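Local atomic coordinates of putative N-acetylmuramoyl-L-alanine amidase,autolysin cwp6 (Peptoclostridium difficile, PDB entry 5J72), a protein that probably cleaves the amide bond between N-acetylmuramic acid and L-alanine in peptidoglycan, using a zinc ion, and carries CWB2 modules that anchor it to the cell wall. Residues T397-Y402 and N428-S433; N352-F357 and S404-E409. All blocks are in the same frame, centred on the assembly; numbering follows the deposited sequence.

Contact 1: residues T397-Y402 and N428-S433; sequences TYVSAY and NSIASS. With NA (sodium ion), chain E.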
ATOM      1  N   THR A 397       0.273 -14.368   4.671  1.00 31.60           N
ATOM      2  CA  THR A 397       1.316 -15.051   5.443  1.00 30.78           C
ATOM      3  C   THR A 397       2.695 -14.447   5.402  1.00 31.10           C
ATOM      4  O   THR A 397       3.559 -14.978   6.082  1.00 33.03           O
ATOM      5  CB  THR A 397       1.375 -16.544   4.996  1.00 35.33           C
ATOM      6  OG1 THR A 397       1.860 -16.551   3.648  1.00 37.28           O
ATOM      7  CG2 THR A 397      -0.009 -17.246   5.026  1.00 35.32           C
ATOM      8  N   TYR A 398       2.970 -13.365   4.654  1.00 25.94           N
ATOM      9  CA  TYR A 398       4.294 -12.770   4.751  1.00 24.57           C
ATOM     10  C   TYR A 398       4.317 -11.316   4.347  1.00 26.73           C
ATOM     11  O   TYR A 398       3.416 -10.869   3.630  1.00 28.92           O
ATOM     12  CB  TYR A 398       5.342 -13.538   3.852  1.00 26.82           C
ATOM     13  CG  TYR A 398       5.040 -13.507   2.362  1.00 25.81           C
ATOM     14  CD1 TYR A 398       4.124 -14.388   1.800  1.00 27.05           C
ATOM     15  CD2 TYR A 398       5.703 -12.623   1.513  1.00 26.21           C
ATOM     16  CE1 TYR A 398       3.870 -14.398   0.431  1.00 26.85           C
ATOM     17  CE2 TYR A 398       5.460 -12.629   0.136  1.00 24.82           C
ATOM     18  CZ  TYR A 398       4.540 -13.519  -0.392  1.00 22.21           C
ATOM     19  OH  TYR A 398       4.263 -13.531  -1.730  1.00 29.26           O
ATOM     20  N   VAL A 399       5.290 -10.581   4.803  1.00 22.71           N
ATOM     21  CA  VAL A 399       5.441  -9.208   4.388  1.00 20.05           C
ATOM     22  C   VAL A 399       6.189  -9.266   3.060  1.00 25.12           C
ATOM     23  O   VAL A 399       7.305  -9.812   2.997  1.00 25.66           O
ATOM     24  CB  VAL A 399       6.234  -8.383   5.398  1.00 22.99           C
ATOM     25  CG1 VAL A 399       6.464  -6.942   4.861  1.00 23.12           C
ATOM     26  CG2 VAL A 399       5.501  -8.355   6.742  1.00 25.99           C
ATOM     27  N   SER A 400       5.612  -8.750   2.005  1.00 23.67           N
ATOM     28  CA  SER A 400       6.341  -8.725   0.759  1.00 26.20           C
ATOM     29  C   SER A 400       7.706  -8.022   0.858  1.00 24.92           C
ATOM     30  O   SER A 400       7.901  -6.973   1.483  1.00 22.49           O
ATOM     31  CB  SER A 400       5.495  -8.037  -0.325  1.00 26.18           C
ATOM     32  OG  SER A 400       6.292  -7.783  -1.472  1.00 26.52           O
ATOM     33  N   ALA A 401       8.731  -8.621   0.188  1.00 24.80           N
ATOM     34  CA  ALA A 401      10.075  -8.029   0.197  1.00 24.40           C
ATOM     35  C   ALA A 401      10.128  -6.662  -0.422  1.00 21.51           C
ATOM     36  O   ALA A 401      10.976  -5.839  -0.092  1.00 23.78           O
ATOM     37  CB  ALA A 401      11.046  -8.975  -0.591  1.00 28.16           C
ATOM     38  N   TYR A 402       9.189  -6.363  -1.327  1.00 20.93           N
ATOM     39  CA  TYR A 402       9.228  -5.031  -1.981  1.00 18.90           C
ATOM     40  C   TYR A 402       8.887  -3.897  -0.969  1.00 21.11           C
ATOM     41  O   TYR A 402       9.208  -2.740  -1.242  1.00 21.87           O
ATOM     42  CB  TYR A 402       8.200  -5.010  -3.123  1.00 21.96           C
ATOM     43  CG  TYR A 402       8.602  -5.945  -4.246  1.00 16.94           C
ATOM     44  CD1 TYR A 402       9.706  -5.671  -5.048  1.00 22.76           C
ATOM     45  CD2 TYR A 402       7.894  -7.100  -4.492  1.00 20.76           C
ATOM     46  CE1 TYR A 402      10.091  -6.538  -6.077  1.00 19.68           C
ATOM     47  CE2 TYR A 402       8.275  -7.987  -5.502  1.00 23.34           C
ATOM     48  CZ  TYR A 402       9.375  -7.699  -6.284  1.00 24.41           C
ATOM     49  OH  TYR A 402       9.747  -8.616  -7.265  1.00 27.38           O
ATOM     50  N   ASN A 428       2.174  -7.667  12.909  1.00 27.21           N
ATOM     51  CA  ASN A 428       3.087  -7.202  13.957  1.00 31.75           C
ATOM     52  C   ASN A 428       4.418  -6.827  13.406  1.00 28.50           C
ATOM     53  O   ASN A 428       5.048  -5.899  13.893  1.00 28.12           O
ATOM     54  CB  ASN A 428       3.277  -8.288  15.070  1.00 36.06           C
ATOM     55  CG  ASN A 428       4.359  -7.818  16.034  1.00 52.55           C
ATOM     56  OD1 ASN A 428       5.515  -8.277  15.953  1.00 56.09           O
ATOM     57  ND2 ASN A 428       4.105  -6.817  16.896  1.00 54.34           N
ATOM     58  N   SER A 429       4.881  -7.532  12.330  1.00 27.01           N
ATOM     59  CA  SER A 429       6.159  -7.170  11.708  1.00 22.66           C
ATOM     60  C   SER A 429       6.054  -5.779  11.126  1.00 22.19           C
ATOM     61  O   SER A 429       6.942  -4.941  11.259  1.00 23.34           O
ATOM     62  CB  SER A 429       6.501  -8.155  10.567  1.00 25.38           C
ATOM     63  OG  SER A 429       7.631  -7.694   9.862  1.00 28.95           O
ATOM     64  N   ILE A 430       4.931  -5.530  10.407  1.00 24.37           N
ATOM     65  CA  ILE A 430       4.752  -4.208   9.809  1.00 21.38           C
ATOM     66  C   ILE A 430       4.650  -3.093  10.893  1.00 20.03           C
ATOM     67  O   ILE A 430       5.253  -2.019  10.756  1.00 19.38           O
ATOM     68  CB  ILE A 430       3.458  -4.249   8.955  1.00 19.65           C
ATOM     69  CG1 ILE A 430       3.762  -5.062   7.654  1.00 21.28           C
ATOM     70  CG2 ILE A 430       3.062  -2.780   8.553  1.00 22.14           C
ATOM     71  CD1 ILE A 430       2.466  -5.531   6.952  1.00 20.55           C
ATOM     72  N   ALA A 431       3.855  -3.366  11.923  1.00 22.12           N
ATOM     73  CA  ALA A 431       3.663  -2.399  13.039  1.00 25.12           C
ATOM     74  C   ALA A 431       5.028  -2.144  13.751  1.00 25.33           C
ATOM     75  O   ALA A 431       5.312  -0.998  14.120  1.00 27.09           O
ATOM     76  CB  ALA A 431       2.608  -2.952  13.980  1.00 23.89           C
ATOM     77  N   SER A 432       5.922  -3.197  13.869  1.00 27.46           N
ATOM     78  CA  SER A 432       7.274  -2.940  14.490  1.00 26.09           C
ATOM     79  C   SER A 432       8.118  -2.072  13.605  1.00 27.01           C
ATOM     80  O   SER A 432       8.696  -1.089  14.061  1.00 26.35           O
ATOM     81  CB  SER A 432       7.996  -4.268  14.758  1.00 30.63           C
ATOM     82  OG  SER A 432       7.139  -5.127  15.486  1.00 34.16           O
ATOM     83  N   SER A 433       8.188  -2.388  12.248  1.00 23.52           N
ATOM     84  CA  SER A 433       8.994  -1.485  11.404  1.00 23.59           C
ATOM     85  C   SER A 433       8.546  -0.092  11.419  1.00 22.98           C
ATOM     86  O   SER A 433       9.355   0.865  11.243  1.00 22.35           O
ATOM     87  CB  SER A 433       8.960  -1.936   9.922  1.00 26.94           C
ATOM     88  OG  SER A 433       9.230  -3.333   9.808  1.00 31.15           O
TER
HETATM   89 NA    NA E 703      10.337   2.197   9.968  1.00 26.00          NA

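Contact 2: residues N352-F357 and S404-E409; sequences NVIKTF and STNLSE. With NA (sodium ion), chain E.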
ATOM      1  N   ASN A 352       5.933   1.091  -4.825  1.00 18.07           N
ATOM      2  CA  ASN A 352       6.392   2.282  -5.568  1.00 17.75           C
ATOM      3  C   ASN A 352       5.373   3.425  -5.459  1.00 18.33           C
ATOM      4  O   ASN A 352       5.764   4.620  -5.497  1.00 19.44           O
ATOM      5  CB  ASN A 352       6.627   1.949  -7.093  1.00 21.80           C
ATOM      6  CG  ASN A 352       7.970   1.217  -7.257  1.00 32.89           C
ATOM      7  OD1 ASN A 352       8.910   1.428  -6.445  1.00 28.23           O
ATOM      8  ND2 ASN A 352       8.128   0.356  -8.242  1.00 28.43           N
ATOM      9  N   VAL A 353       4.082   3.083  -5.382  1.00 19.59           N
ATOM     10  CA  VAL A 353       3.085   4.178  -5.198  1.00 17.54           C
ATOM     11  C   VAL A 353       3.315   4.827  -3.821  1.00 16.85           C
ATOM     12  O   VAL A 353       3.252   6.038  -3.688  1.00 20.23           O
ATOM     13  CB  VAL A 353       1.652   3.589  -5.258  1.00 18.92           C
ATOM     14  CG1 VAL A 353       0.634   4.544  -4.587  1.00 17.75           C
ATOM     15  CG2 VAL A 353       1.280   3.306  -6.727  1.00 17.56           C
ATOM     16  N   ILE A 354       3.494   3.985  -2.777  1.00 18.40           N
ATOM     17  CA  ILE A 354       3.740   4.565  -1.447  1.00 19.86           C
ATOM     18  C   ILE A 354       5.007   5.406  -1.511  1.00 20.46           C
ATOM     19  O   ILE A 354       5.021   6.541  -1.042  1.00 19.86           O
ATOM     20  CB  ILE A 354       3.811   3.407  -0.416  1.00 20.90           C
ATOM     21  CG1 ILE A 354       2.391   2.935  -0.177  1.00 19.31           C
ATOM     22  CG2 ILE A 354       4.374   3.843   0.983  1.00 22.23           C
ATOM     23  CD1 ILE A 354       2.260   1.545   0.535  1.00 18.49           C
ATOM     24  N   LYS A 355       6.083   4.883  -2.129  1.00 17.87           N
ATOM     25  CA  LYS A 355       7.299   5.692  -2.182  1.00 22.10           C
ATOM     26  C   LYS A 355       7.119   6.987  -2.938  1.00 24.55           C
ATOM     27  O   LYS A 355       7.625   8.034  -2.510  1.00 23.22           O
ATOM     28  CB  LYS A 355       8.425   4.808  -2.829  1.00 25.50           C
ATOM     29  CG  LYS A 355       9.668   5.584  -3.218  1.00 30.25           C
ATOM     30  CD  LYS A 355      10.499   4.724  -4.261  1.00 42.66           C
ATOM     31  CE  LYS A 355       9.802   4.736  -5.609  1.00 60.88           C
ATOM     32  NZ  LYS A 355      10.518   3.918  -6.635  1.00 70.34           N
ATOM     33  N   THR A 356       6.382   6.962  -4.036  1.00 20.06           N
ATOM     34  CA  THR A 356       6.236   8.165  -4.845  1.00 18.42           C
ATOM     35  C   THR A 356       5.213   9.162  -4.354  1.00 22.33           C
ATOM     36  O   THR A 356       5.488  10.373  -4.356  1.00 21.74           O
ATOM     37  CB  THR A 356       5.766   7.697  -6.225  1.00 21.78           C
ATOM     38  OG1 THR A 356       6.778   6.828  -6.760  1.00 23.30           O
ATOM     39  CG2 THR A 356       5.491   8.863  -7.219  1.00 22.57           C
ATOM     40  N   PHE A 357       4.050   8.683  -3.952  1.00 19.88           N
ATOM     41  CA  PHE A 357       2.924   9.583  -3.566  1.00 21.20           C
ATOM     42  C   PHE A 357       2.790   9.839  -2.095  1.00 19.13           C
ATOM     43  O   PHE A 357       1.974  10.702  -1.725  1.00 19.08           O
ATOM     44  CB  PHE A 357       1.595   8.979  -4.131  1.00 18.16           C
ATOM     45  CG  PHE A 357       1.622   8.992  -5.658  1.00 18.51           C
ATOM     46  CD1 PHE A 357       1.723   7.829  -6.371  1.00 19.86           C
ATOM     47  CD2 PHE A 357       1.563  10.187  -6.367  1.00 21.91           C
ATOM     48  CE1 PHE A 357       1.757   7.830  -7.763  1.00 23.23           C
ATOM     49  CE2 PHE A 357       1.602  10.193  -7.770  1.00 20.73           C
ATOM     50  CZ  PHE A 357       1.694   9.018  -8.447  1.00 19.45           C
ATOM     51  N   SER A 404      10.202  -3.750   2.036  1.00 27.62           N
ATOM     52  CA  SER A 404      11.251  -3.596   3.047  1.00 31.63           C
ATOM     53  C   SER A 404      11.772  -2.241   3.234  1.00 27.52           C
ATOM     54  O   SER A 404      11.910  -1.796   4.374  1.00 28.88           O
ATOM     55  CB  SER A 404      12.450  -4.502   2.719  1.00 34.35           C
ATOM     56  OG  SER A 404      11.996  -5.829   2.670  1.00 41.05           O
ATOM     57  N   THR A 405      12.120  -1.564   2.171  1.00 27.08           N
ATOM     58  CA  THR A 405      12.688  -0.225   2.313  1.00 29.68           C
ATOM     59  C   THR A 405      11.727   0.828   2.906  1.00 31.55           C
ATOM     60  O   THR A 405      12.098   1.598   3.793  1.00 29.18           O
ATOM     61  CB  THR A 405      13.161   0.264   0.943  1.00 35.04           C
ATOM     62  OG1 THR A 405      13.914  -0.798   0.332  1.00 41.05           O
ATOM     63  CG2 THR A 405      14.020   1.481   1.025  1.00 36.70           C
ATOM     64  N   ASN A 406      10.501   0.909   2.354  1.00 26.64           N
ATOM     65  CA  ASN A 406       9.519   1.854   2.874  1.00 22.67           C
ATOM     66  C   ASN A 406       9.255   1.533   4.374  1.00 22.68           C
ATOM     67  O   ASN A 406       9.206   2.449   5.165  1.00 23.96           O
ATOM     68  CB  ASN A 406       8.172   1.647   2.125  1.00 22.72           C
ATOM     69  CG  ASN A 406       8.195   2.214   0.696  1.00 29.23           C
ATOM     70  OD1 ASN A 406       9.063   3.037   0.356  1.00 27.81           O
ATOM     71  ND2 ASN A 406       7.295   1.821  -0.195  1.00 21.90           N
ATOM     72  N   LEU A 407       9.049   0.239   4.735  1.00 22.99           N
ATOM     73  CA  LEU A 407       8.727  -0.080   6.143  1.00 23.21           C
ATOM     74  C   LEU A 407       9.923   0.304   7.068  1.00 27.90           C
ATOM     75  O   LEU A 407       9.722   0.890   8.134  1.00 27.07           O
ATOM     76  CB  LEU A 407       8.343  -1.538   6.302  1.00 21.58           C
ATOM     77  CG  LEU A 407       7.046  -1.887   5.565  1.00 24.44           C
ATOM     78  CD1 LEU A 407       6.761  -3.322   5.732  1.00 25.03           C
ATOM     79  CD2 LEU A 407       5.857  -1.074   6.191  1.00 25.84           C
ATOM     80  N   SER A 408      11.159   0.030   6.623  1.00 27.97           N
ATOM     81  CA  SER A 408      12.328   0.445   7.385  1.00 27.36           C
ATOM     82  C   SER A 408      12.434   1.947   7.502  1.00 26.93           C
ATOM     83  O   SER A 408      12.513   2.469   8.624  1.00 29.62           O
ATOM     84  CB  SER A 408      13.625  -0.090   6.746  1.00 30.39           C
ATOM     85  OG  SER A 408      14.709   0.386   7.525  1.00 33.45           O
ATOM     86  N   GLU A 409      12.399   2.675   6.428  1.00 27.02           N
ATOM     87  CA  GLU A 409      12.631   4.110   6.559  1.00 25.69           C
ATOM     88  C   GLU A 409      11.535   4.908   7.232  1.00 28.14           C
ATOM     89  O   GLU A 409      11.828   5.852   7.948  1.00 27.15           O
ATOM     90  CB  GLU A 409      12.843   4.738   5.201  1.00 30.87           C
ATOM     91  CG  GLU A 409      14.048   4.111   4.492  1.00 46.18           C
ATOM     92  CD  GLU A 409      14.490   4.861   3.236  1.00 61.60           C
ATOM     93  OE1 GLU A 409      13.636   5.454   2.520  1.00 62.80           O
ATOM     94  OE2 GLU A 409      15.719   4.842   2.964  1.00 66.42           O
TER
HETATM   95 NA    NA E 703      10.337   2.197   9.968  1.00 26.00          NA

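Contact 1: residues T397-Y402 and N428-S433
V399 reaches helix 424-433 with a single methyl group, CG2, and that methyl carries the whole of the apolar contact. It lies 3.8 Å from I430 CG1, the two branched side chains meeting at a slant. In V399 the other methyl, CG1, takes the place anti to the backbone N (chi1 176°), which leaves CG2 beside that N and directed at the helix. A beta-branched residue suits this loop position because its two methyls can serve two neighbours: CG2 meets I430, while CG1 faces L407 of helix 404-409.

The same CG2 touches the side of S429, 3.8 Å from its OG. This is van der Waals contact between a methyl and a small hydroxyl, and no hydrogen bond crosses between the segments.

Polar bonds instead shape each segment from within. In the loop, S400 OG accepts from Y402 N at 3.2 Å, an ST turn, and the same hydroxyl bonds to E490 OE2. On the helix, S432 folds its OG back to N428 O at 2.7 Å, while S432 N reaches that oxygen from the opposite face of the carbonyl. S433 O binds the sodium ion at 2.1 Å.

Loop 397-402, which joins strand 391-394 to helix 404-409, thus packs against helix 424-433 in a buried setting. Beyond the contact, A431 lies on strand 128-135, and Y398 and A401 touch helix 477-494 of the amidase region.

Contact 2: residues N352-F357 and S404-E409
Two helices of the third CWB2 module, 346-357 and 404-409, meet here through the side chain of N406, whose carboxamide lies against I354 and K355. ND2 comes within 3.7 Å of I354 CG2, and OD1 lies 3.7 Å from K355 CB, so the two ends of one amide rest on successive residues of the facing helix. With CG anti to its carbonyl carbon (chi1 -75°), N406 points its carboxamide at helix 346-357. Asparagine suits the place because it is short enough to fit between the two helices and still has a donor to spend: ND2 bonds to A351 O, one turn before K355. Ties across the two segments themselves are purely van der Waals.

K355 gives only the base of its chain to the contact. Its chain bends at chi3 (74°), and NZ donates to N352 OD1 at 3.0 Å, coming from above the carbonyl plane. T356 OG1 likewise turns back to its own helix, to N352 O at 2.7 Å.

I354, buried, also touches P390. On helix 346-357, V353 and F357 pack on strand 334-341 and helix 270-283, whereas S404 and T405 of the shorter helix touch D504 and T505.

L407 joins the two contacts, whose centres lie about 12 Å apart. Its CD1 is 3.7 Å from V399 CG1 and 4.0 Å from I430 CG1, so helix 404-409 turns its leucine to contact 1 and its asparagine to contact 2. The sodium ion is the second tie: L407 O at 2.3 Å and S408 O at 2.6 Å come from contact 2, S433 O comes from contact 1, and the backbone carbonyl oxygens of K410 and K436 complete the five protein ligands. The segments alternate along the chain, so the two contacts interleave in sequence. Both contacts lie away from the zinc site of H460, E477 and H530.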